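Local coordinates for Mlr7391 protein (Mesorhizobium loti, PDB 3HK4) that is of unknown function but adopts the NTF2-like fold of the SnoaL-like family, whose relatives include polyketide cyclases, at residues G94-L99 / V119-V124; Y45-I50 / K128-R133. All blocks are in the same frame, centred on the assembly; numbering follows the deposited sequence.

Contact 1 of 2, residues G94-L99 / V119-V124; sequences GDQFAL and VGLYTV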
ATOM      1  N   GLY A  94      17.467   1.138  25.243  1.00 32.17           N
ATOM      2  CA  GLY A  94      16.553   2.202  25.622  1.00 32.48           C
ATOM      3  C   GLY A  94      15.090   1.900  25.331  1.00 32.68           C
ATOM      4  O   GLY A  94      14.599   0.891  25.720  1.00 33.40           O
ATOM      5  N   ASP A  95      14.421   2.830  24.646  1.00 37.19           N
ATOM      6  CA  ASP A  95      12.999   2.726  24.241  1.00 37.25           C
ATOM      7  C   ASP A  95      12.807   2.024  22.900  1.00 34.22           C
ATOM      8  O   ASP A  95      11.723   2.118  22.310  1.00 34.88           O
ATOM      9  CB  ASP A  95      12.333   4.148  24.176  1.00 40.61           C
ATOM     10  CG  ASP A  95      12.996   5.125  23.112  1.00 45.89           C
ATOM     11  OD1 ASP A  95      14.111   4.881  22.662  1.00 46.99           O
ATOM     12  OD2 ASP A  95      12.426   6.200  22.775  1.00 51.06           O
ATOM     13  N   GLN A  96      13.846   1.349  22.403  1.00 32.42           N
ATOM     14  CA  GLN A  96      13.761   0.710  21.121  1.00 30.80           C
ATOM     15  C   GLN A  96      14.322  -0.686  21.071  1.00 29.81           C
ATOM     16  O   GLN A  96      15.148  -1.071  21.874  1.00 29.03           O
ATOM     17  CB  GLN A  96      14.530   1.529  20.089  1.00 28.46           C
ATOM     18  CG  GLN A  96      14.090   2.979  19.887  1.00 29.37           C
ATOM     19  CD  GLN A  96      14.957   3.637  18.828  1.00 34.94           C
ATOM     20  OE1 GLN A  96      16.174   3.392  18.745  1.00 39.08           O
ATOM     21  NE2 GLN A  96      14.356   4.450  18.025  1.00 34.71           N
ATOM     22  N   PHE A  97      13.840  -1.428  20.095  1.00 30.73           N
ATOM     23  CA  PHE A  97      14.385  -2.734  19.770  1.00 27.67           C
ATOM     24  C   PHE A  97      14.451  -2.924  18.253  1.00 29.67           C
ATOM     25  O   PHE A  97      13.747  -2.288  17.502  1.00 31.91           O
ATOM     26  CB  PHE A  97      13.651  -3.868  20.439  1.00 24.06           C
ATOM     27  CG  PHE A  97      12.259  -4.114  19.927  1.00 29.38           C
ATOM     28  CD1 PHE A  97      11.196  -3.450  20.485  1.00 24.19           C
ATOM     29  CD2 PHE A  97      12.009  -5.038  18.934  1.00 25.87           C
ATOM     30  CE1 PHE A  97       9.905  -3.685  20.043  1.00 32.37           C
ATOM     31  CE2 PHE A  97      10.742  -5.287  18.504  1.00 30.58           C
ATOM     32  CZ  PHE A  97       9.670  -4.592  19.077  1.00 27.86           C
ATOM     33  N   ALA A  98      15.408  -3.756  17.856  1.00 27.11           N
ATOM     34  CA  ALA A  98      15.697  -4.083  16.496  1.00 25.81           C
ATOM     35  C   ALA A  98      15.565  -5.557  16.276  1.00 27.99           C
ATOM     36  O   ALA A  98      15.862  -6.370  17.189  1.00 26.75           O
ATOM     37  CB  ALA A  98      17.198  -3.644  16.141  1.00 22.38           C
ATOM     38  N   LEU A  99      15.149  -5.903  15.068  1.00 29.75           N
ATOM     39  CA  LEU A  99      15.045  -7.274  14.605  1.00 30.51           C
ATOM     40  C   LEU A  99      15.710  -7.368  13.248  1.00 30.48           C
ATOM     41  O   LEU A  99      15.751  -6.418  12.489  1.00 28.83           O
ATOM     42  CB  LEU A  99      13.581  -7.708  14.449  1.00 30.78           C
ATOM     43  CG  LEU A  99      12.738  -7.759  15.711  1.00 35.47           C
ATOM     44  CD1 LEU A  99      11.243  -7.989  15.392  1.00 25.63           C
ATOM     45  CD2 LEU A  99      13.299  -8.857  16.583  1.00 30.53           C
ATOM     46  N   VAL A 119      16.711  -4.910   8.457  1.00 29.48           N
ATOM     47  CA  VAL A 119      16.683  -4.651   9.853  1.00 28.08           C
ATOM     48  C   VAL A 119      15.509  -3.744  10.059  1.00 25.51           C
ATOM     49  O   VAL A 119      15.314  -2.761   9.342  1.00 28.20           O
ATOM     50  CB  VAL A 119      18.003  -4.015  10.421  1.00 30.15           C
ATOM     51  CG1 VAL A 119      17.814  -3.599  11.841  1.00 29.51           C
ATOM     52  CG2 VAL A 119      19.183  -5.047  10.343  1.00 26.63           C
ATOM     53  N   GLY A 120      14.729  -4.102  11.061  1.00 31.29           N
ATOM     54  CA  GLY A 120      13.593  -3.266  11.512  1.00 28.06           C
ATOM     55  C   GLY A 120      13.895  -2.642  12.877  1.00 29.69           C
ATOM     56  O   GLY A 120      14.343  -3.340  13.777  1.00 29.18           O
ATOM     57  N   LEU A 121      13.618  -1.352  13.048  1.00 29.97           N
ATOM     58  CA  LEU A 121      13.823  -0.680  14.337  1.00 29.81           C
ATOM     59  C   LEU A 121      12.490  -0.195  14.861  1.00 31.88           C
ATOM     60  O   LEU A 121      11.789   0.532  14.153  1.00 29.08           O
ATOM     61  CB  LEU A 121      14.774   0.504  14.181  1.00 31.29           C
ATOM     62  CG  LEU A 121      15.227   1.229  15.438  1.00 33.19           C
ATOM     63  CD1 LEU A 121      16.192   0.341  16.300  1.00 34.28           C
ATOM     64  CD2 LEU A 121      15.925   2.515  15.047  1.00 32.82           C
ATOM     65  N   TYR A 122      12.151  -0.590  16.096  1.00 28.31           N
ATOM     66  CA  TYR A 122      10.842  -0.339  16.646  1.00 32.65           C
ATOM     67  C   TYR A 122      10.979   0.571  17.833  1.00 30.16           C
ATOM     68  O   TYR A 122      11.754   0.275  18.675  1.00 28.50           O
ATOM     69  CB  TYR A 122      10.172  -1.642  17.055  1.00 33.60           C
ATOM     70  CG  TYR A 122       9.981  -2.576  15.860  1.00 30.37           C
ATOM     71  CD1 TYR A 122      10.952  -3.469  15.492  1.00 34.67           C
ATOM     72  CD2 TYR A 122       8.809  -2.535  15.112  1.00 29.80           C
ATOM     73  CE1 TYR A 122      10.793  -4.298  14.377  1.00 33.10           C
ATOM     74  CE2 TYR A 122       8.641  -3.347  13.990  1.00 30.54           C
ATOM     75  CZ  TYR A 122       9.634  -4.219  13.635  1.00 35.61           C
ATOM     76  OH  TYR A 122       9.459  -5.060  12.556  1.00 35.79           O
ATOM     77  N   THR A 123      10.263   1.678  17.835  1.00 29.79           N
ATOM     78  CA  THR A 123      10.244   2.620  18.971  1.00 29.47           C
ATOM     79  C   THR A 123       8.963   2.437  19.803  1.00 30.71           C
ATOM     80  O   THR A 123       7.853   2.415  19.256  1.00 28.00           O
ATOM     81  CB  THR A 123      10.253   4.027  18.486  1.00 30.36           C
ATOM     82  OG1 THR A 123      11.408   4.215  17.678  1.00 29.75           O
ATOM     83  CG2 THR A 123      10.261   5.008  19.650  1.00 28.62           C
ATOM     84  N   VAL A 124       9.129   2.360  21.124  1.00 26.76           N
ATOM     85  CA  VAL A 124       8.010   2.112  22.050  1.00 29.80           C
ATOM     86  C   VAL A 124       7.791   3.303  22.944  1.00 29.43           C
ATOM     87  O   VAL A 124       8.741   3.831  23.514  1.00 32.24           O
ATOM     88  CB  VAL A 124       8.310   0.906  22.902  1.00 26.07           C
ATOM     89  CG1 VAL A 124       7.209   0.618  23.913  1.00 26.98           C
ATOM     90  CG2 VAL A 124       8.516  -0.339  21.959  1.00 25.77           C
TER
HETATM   91  O   HOH W   1       9.721   6.334  23.249  1.00 43.06           O
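F97 and Y122 form a hydrogen-bonded pair of the antiparallel hairpin 96-107/114-125 in the curved sheet of this NTF2-like fold, a worked example of how cross-strand neighbours share one face of a sheet. The rings run nearly parallel, planes at 19°, but are offset until little of one lies over the other. Over one face of the F97 ring sits the Y122 methylene, a CH-pi contact with CB 3.7 Å from the F97 ring centroid, while CE2 of F97 meets CD1 of Y122 at 3.5 Å. The F97 torsion, with CG lodged between the backbone N and the carbonyl carbon (chi1 70°), turns the ring across to its neighbour. V124 CG2 closes on the edge of that ring, and L99 CD1 reaches Y122 CE1. F29, from helix 22-34, meets both rings, so this face is built into the core beneath the helix. F97 and Y122 exchange two backbone bonds, as do L99 and G120; the shorter link of the first pair joins Y122 N to F97 O at 2.7 Å. The opposite face carries Q96, A98, L121 and T123. There the extended Q96 chain lies beside T123, and its OE1 rests against both methyls of L121. At the hairpin's open end V124 N donates to D95 O, a water donates to both D95 OD2 and V124 O, and Q96 NE2 donates to T123 OG1 at 3.0 Å, with the hydroxyl oxygen tilted 19° out of the amide plane.

Contact 2 of 2, residues Y45-I50 / K128-R133; sequences YNADDI and KITEER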
ATOM      1  N   TYR A  45       0.221  -4.375  19.656  1.00 28.39           N
ATOM      2  CA  TYR A  45       1.237  -3.424  20.051  1.00 30.39           C
ATOM      3  C   TYR A  45       1.305  -2.118  19.291  1.00 28.34           C
ATOM      4  O   TYR A  45       1.891  -1.189  19.805  1.00 28.48           O
ATOM      5  CB  TYR A  45       2.617  -4.117  19.974  1.00 30.59           C
ATOM      6  CG  TYR A  45       2.816  -5.150  21.072  1.00 27.93           C
ATOM      7  CD1 TYR A  45       2.883  -4.755  22.379  1.00 23.79           C
ATOM      8  CD2 TYR A  45       2.932  -6.497  20.795  1.00 22.37           C
ATOM      9  CE1 TYR A  45       3.029  -5.629  23.395  1.00 26.74           C
ATOM     10  CE2 TYR A  45       3.101  -7.412  21.818  1.00 24.01           C
ATOM     11  CZ  TYR A  45       3.195  -6.953  23.128  1.00 27.70           C
ATOM     12  OH  TYR A  45       3.326  -7.803  24.217  1.00 28.02           O
ATOM     13  N   ASN A  46       0.738  -2.024  18.096  1.00 28.33           N
ATOM     14  CA  ASN A  46       0.916  -0.797  17.333  1.00 27.09           C
ATOM     15  C   ASN A  46       0.116   0.331  17.919  1.00 27.42           C
ATOM     16  O   ASN A  46      -1.032   0.157  18.297  1.00 31.06           O
ATOM     17  CB  ASN A  46       0.525  -0.924  15.880  1.00 29.19           C
ATOM     18  CG  ASN A  46       1.463  -1.788  15.078  1.00 30.32           C
ATOM     19  OD1 ASN A  46       2.594  -2.108  15.500  1.00 33.89           O
ATOM     20  ND2 ASN A  46       1.033  -2.090  13.838  1.00 30.36           N
ATOM     21  N   ALA A  47       0.724   1.501  17.987  1.00 28.11           N
ATOM     22  CA  ALA A  47       0.002   2.700  18.448  1.00 26.67           C
ATOM     23  C   ALA A  47      -0.954   3.081  17.356  1.00 28.99           C
ATOM     24  O   ALA A  47      -0.696   2.805  16.184  1.00 31.46           O
ATOM     25  CB  ALA A  47       0.979   3.849  18.683  1.00 25.90           C
ATOM     26  N   ASP A  48      -2.072   3.706  17.698  1.00 28.94           N
ATOM     27  CA  ASP A  48      -3.062   4.099  16.687  1.00 30.63           C
ATOM     28  C   ASP A  48      -2.483   5.002  15.595  1.00 33.24           C
ATOM     29  O   ASP A  48      -2.949   5.016  14.455  1.00 31.15           O
ATOM     30  CB  ASP A  48      -4.196   4.863  17.353  1.00 35.31           C
ATOM     31  CG  ASP A  48      -5.097   3.974  18.207  1.00 43.80           C
ATOM     32  OD1 ASP A  48      -5.001   2.720  18.132  1.00 44.80           O
ATOM     33  OD2 ASP A  48      -5.919   4.570  18.955  1.00 46.23           O
ATOM     34  N   ASP A  49      -1.480   5.789  15.980  1.00 34.01           N
ATOM     35  CA  ASP A  49      -0.818   6.699  15.075  1.00 33.43           C
ATOM     36  C   ASP A  49       0.579   6.200  14.688  1.00 32.20           C
ATOM     37  O   ASP A  49       1.461   7.002  14.426  1.00 35.23           O
ATOM     38  CB  ASP A  49      -0.754   8.084  15.706  1.00 34.61           C
ATOM     39  CG  ASP A  49       0.024   8.125  17.008  1.00 38.38           C
ATOM     40  OD1 ASP A  49       0.275   7.084  17.634  1.00 43.52           O
ATOM     41  OD2 ASP A  49       0.367   9.231  17.434  1.00 38.75           O
ATOM     42  N   ILE A  50       0.781   4.883  14.653  1.00 30.01           N
ATOM     43  CA  ILE A  50       2.062   4.353  14.277  1.00 27.12           C
ATOM     44  C   ILE A  50       2.563   4.888  12.897  1.00 30.49           C
ATOM     45  O   ILE A  50       1.824   4.890  11.928  1.00 32.27           O
ATOM     46  CB  ILE A  50       2.040   2.803  14.266  1.00 28.95           C
ATOM     47  CG1 ILE A  50       3.434   2.271  13.993  1.00 30.23           C
ATOM     48  CG2 ILE A  50       0.920   2.258  13.283  1.00 22.16           C
ATOM     49  CD1 ILE A  50       3.706   0.783  14.294  1.00 28.28           C
ATOM     50  N   LYS A 128       3.329   0.966  23.497  1.00 33.60           N
ATOM     51  CA  LYS A 128       2.890   0.757  22.121  1.00 31.71           C
ATOM     52  C   LYS A 128       3.980   1.150  21.142  1.00 29.96           C
ATOM     53  O   LYS A 128       4.793   2.031  21.417  1.00 30.02           O
ATOM     54  CB  LYS A 128       1.656   1.620  21.883  1.00 32.68           C
ATOM     55  CG  LYS A 128       0.393   1.272  22.724  1.00 36.46           C
ATOM     56  CD  LYS A 128      -0.375   0.107  22.105  1.00 41.94           C
ATOM     57  CE  LYS A 128      -1.583  -0.320  22.926  1.00 42.33           C
ATOM     58  NZ  LYS A 128      -1.126  -1.368  23.891  1.00 58.03           N
ATOM     59  N   ILE A 129       3.974   0.539  19.980  1.00 28.46           N
ATOM     60  CA  ILE A 129       5.003   0.813  18.985  1.00 29.26           C
ATOM     61  C   ILE A 129       4.530   2.045  18.249  1.00 28.71           C
ATOM     62  O   ILE A 129       3.482   2.019  17.620  1.00 28.91           O
ATOM     63  CB  ILE A 129       5.204  -0.354  18.024  1.00 26.67           C
ATOM     64  CG1 ILE A 129       5.795  -1.558  18.785  1.00 31.60           C
ATOM     65  CG2 ILE A 129       6.165   0.059  16.847  1.00 30.88           C
ATOM     66  CD1 ILE A 129       5.742  -2.875  18.029  1.00 25.17           C
ATOM     67  N   THR A 130       5.285   3.138  18.386  1.00 30.96           N
ATOM     68  CA  THR A 130       4.972   4.421  17.738  1.00 28.21           C
ATOM     69  C   THR A 130       5.661   4.608  16.371  1.00 31.25           C
ATOM     70  O   THR A 130       5.224   5.409  15.548  1.00 29.29           O
ATOM     71  CB  THR A 130       5.348   5.588  18.660  1.00 31.17           C
ATOM     72  OG1 THR A 130       6.728   5.504  19.016  1.00 32.01           O
ATOM     73  CG2 THR A 130       4.538   5.525  19.874  1.00 34.26           C
ATOM     74  N   GLU A 131       6.731   3.865  16.121  1.00 28.61           N
ATOM     75  CA  GLU A 131       7.422   3.974  14.897  1.00 30.50           C
ATOM     76  C   GLU A 131       8.086   2.644  14.577  1.00 30.24           C
ATOM     77  O   GLU A 131       8.484   1.943  15.474  1.00 28.79           O
ATOM     78  CB  GLU A 131       8.469   5.095  14.936  1.00 33.59           C
ATOM     79  CG  GLU A 131       9.283   5.192  13.574  1.00 34.48           C
ATOM     80  CD  GLU A 131      10.470   6.193  13.617  1.00 42.40           C
ATOM     81  OE1 GLU A 131      10.221   7.392  13.854  1.00 42.00           O
ATOM     82  OE2 GLU A 131      11.646   5.750  13.411  1.00 40.56           O
ATOM     83  N   GLU A 132       8.046   2.250  13.304  1.00 29.03           N
ATOM     84  CA  GLU A 132       8.826   1.121  12.801  1.00 26.07           C
ATOM     85  C   GLU A 132       9.601   1.673  11.609  1.00 28.48           C
ATOM     86  O   GLU A 132       9.050   2.393  10.804  1.00 28.94           O
ATOM     87  CB  GLU A 132       7.996  -0.097  12.425  1.00 29.80           C
ATOM     88  CG  GLU A 132       6.856   0.161  11.509  1.00 29.55           C
ATOM     89  CD  GLU A 132       6.125  -1.091  11.102  1.00 35.49           C
ATOM     90  OE1 GLU A 132       5.910  -2.012  11.937  1.00 38.08           O
ATOM     91  OE2 GLU A 132       5.763  -1.114   9.908  1.00 37.26           O
ATOM     92  N   ARG A 133      10.888   1.327  11.507  1.00 30.26           N
ATOM     93  CA  ARG A 133      11.755   1.874  10.483  1.00 28.38           C
ATOM     94  C   ARG A 133      12.608   0.732   9.935  1.00 29.37           C
ATOM     95  O   ARG A 133      13.214   0.007  10.711  1.00 28.41           O
ATOM     96  CB  ARG A 133      12.615   2.985  11.085  1.00 26.17           C
ATOM     97  CG  ARG A 133      13.451   3.689  10.060  1.00 30.07           C
ATOM     98  CD  ARG A 133      14.237   4.844  10.650  1.00 36.30           C
ATOM     99  NE  ARG A 133      13.396   5.939  11.099  1.00 34.76           N
ATOM    100  CZ  ARG A 133      12.974   6.969  10.338  1.00 46.66           C
ATOM    101  NH1 ARG A 133      13.274   7.067   9.047  1.00 48.64           N
ATOM    102  NH2 ARG A 133      12.225   7.912  10.883  1.00 44.73           N
TER
HETATM  103  O   HOH W   2       5.019  -2.860  14.208  1.00 31.13           O
HETATM  104  O   HOH W   3       4.095   7.941  15.658  1.00 40.99           O
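The flat N46 amide approaches I129 through its oxygen, OD1 lying 4.0 Å from I129 CB and nearly as close to CD1, at a short parallel bridge where the chain leaving helix 38-45 meets strand 128-135 of this NTF2-like fold. The other flat group, the Y45 ring, leads away from the strand to I25 and F29 of helix 22-34, its hydroxyl hydrogen-bonded to D28, and it is the CB of Y45 that packs on I129 CD1. N46 OD1 also accepts a bond from a water that donates to E132 OE1, so the amide and the carboxylate are joined through solvent; OE2 of E132 is hydrogen-bonded to S52 OG. Two backbone bonds fix the bridge: I129 N donates to Y45 O at 2.7 Å and A47 N donates to I129 O at 2.8 Å. Between them they bind both the NH and the C=O of I129 to the incoming chain. The K128 chain bends at chi2 (-82°), which brings CD alongside Y45 O at 3.5 Å. A type I turn from A47 to I50, closed by I50 N to A47 O, takes the chain round a corner at D48 and D49, and I50 meets the same strand one residue further on, beside T130. With CG1 anti to the backbone N (chi1 -175°), I50 lies side by side with I129, CD1 touching CG2 of I129 at 3.6 Å. An alanine in place of I50 would remove CG1 and CD1 and is likely to open a gap beside I129 CG2 and thin the apolar cover over I129 O. At the turn itself, a water donates to D49 O at 3.1 Å and to T130 O at 2.8 Å.

Read from the N terminus, the chain passes helices 22-34 and 38-45 and enters contact 2 with its first segment; the second arrives only with strand 128-135, after 77 residues. Contact 1 is nested inside that long loop and closes a smaller one, the 19 residues between its strands. The two contacts meet because strands 114-125 and 128-135 follow each other in the chain and lie side by side in the sheet: L121 N probably hydrogen-bonds to R133 O at 2.7 Å, and Y122 CE2 packs on E132 CB. Between them they tie the hairpin 96-107/114-125, the last strand and the exit of helix 38-45 together, with F29 of helix 22-34 touching Y122 and I129.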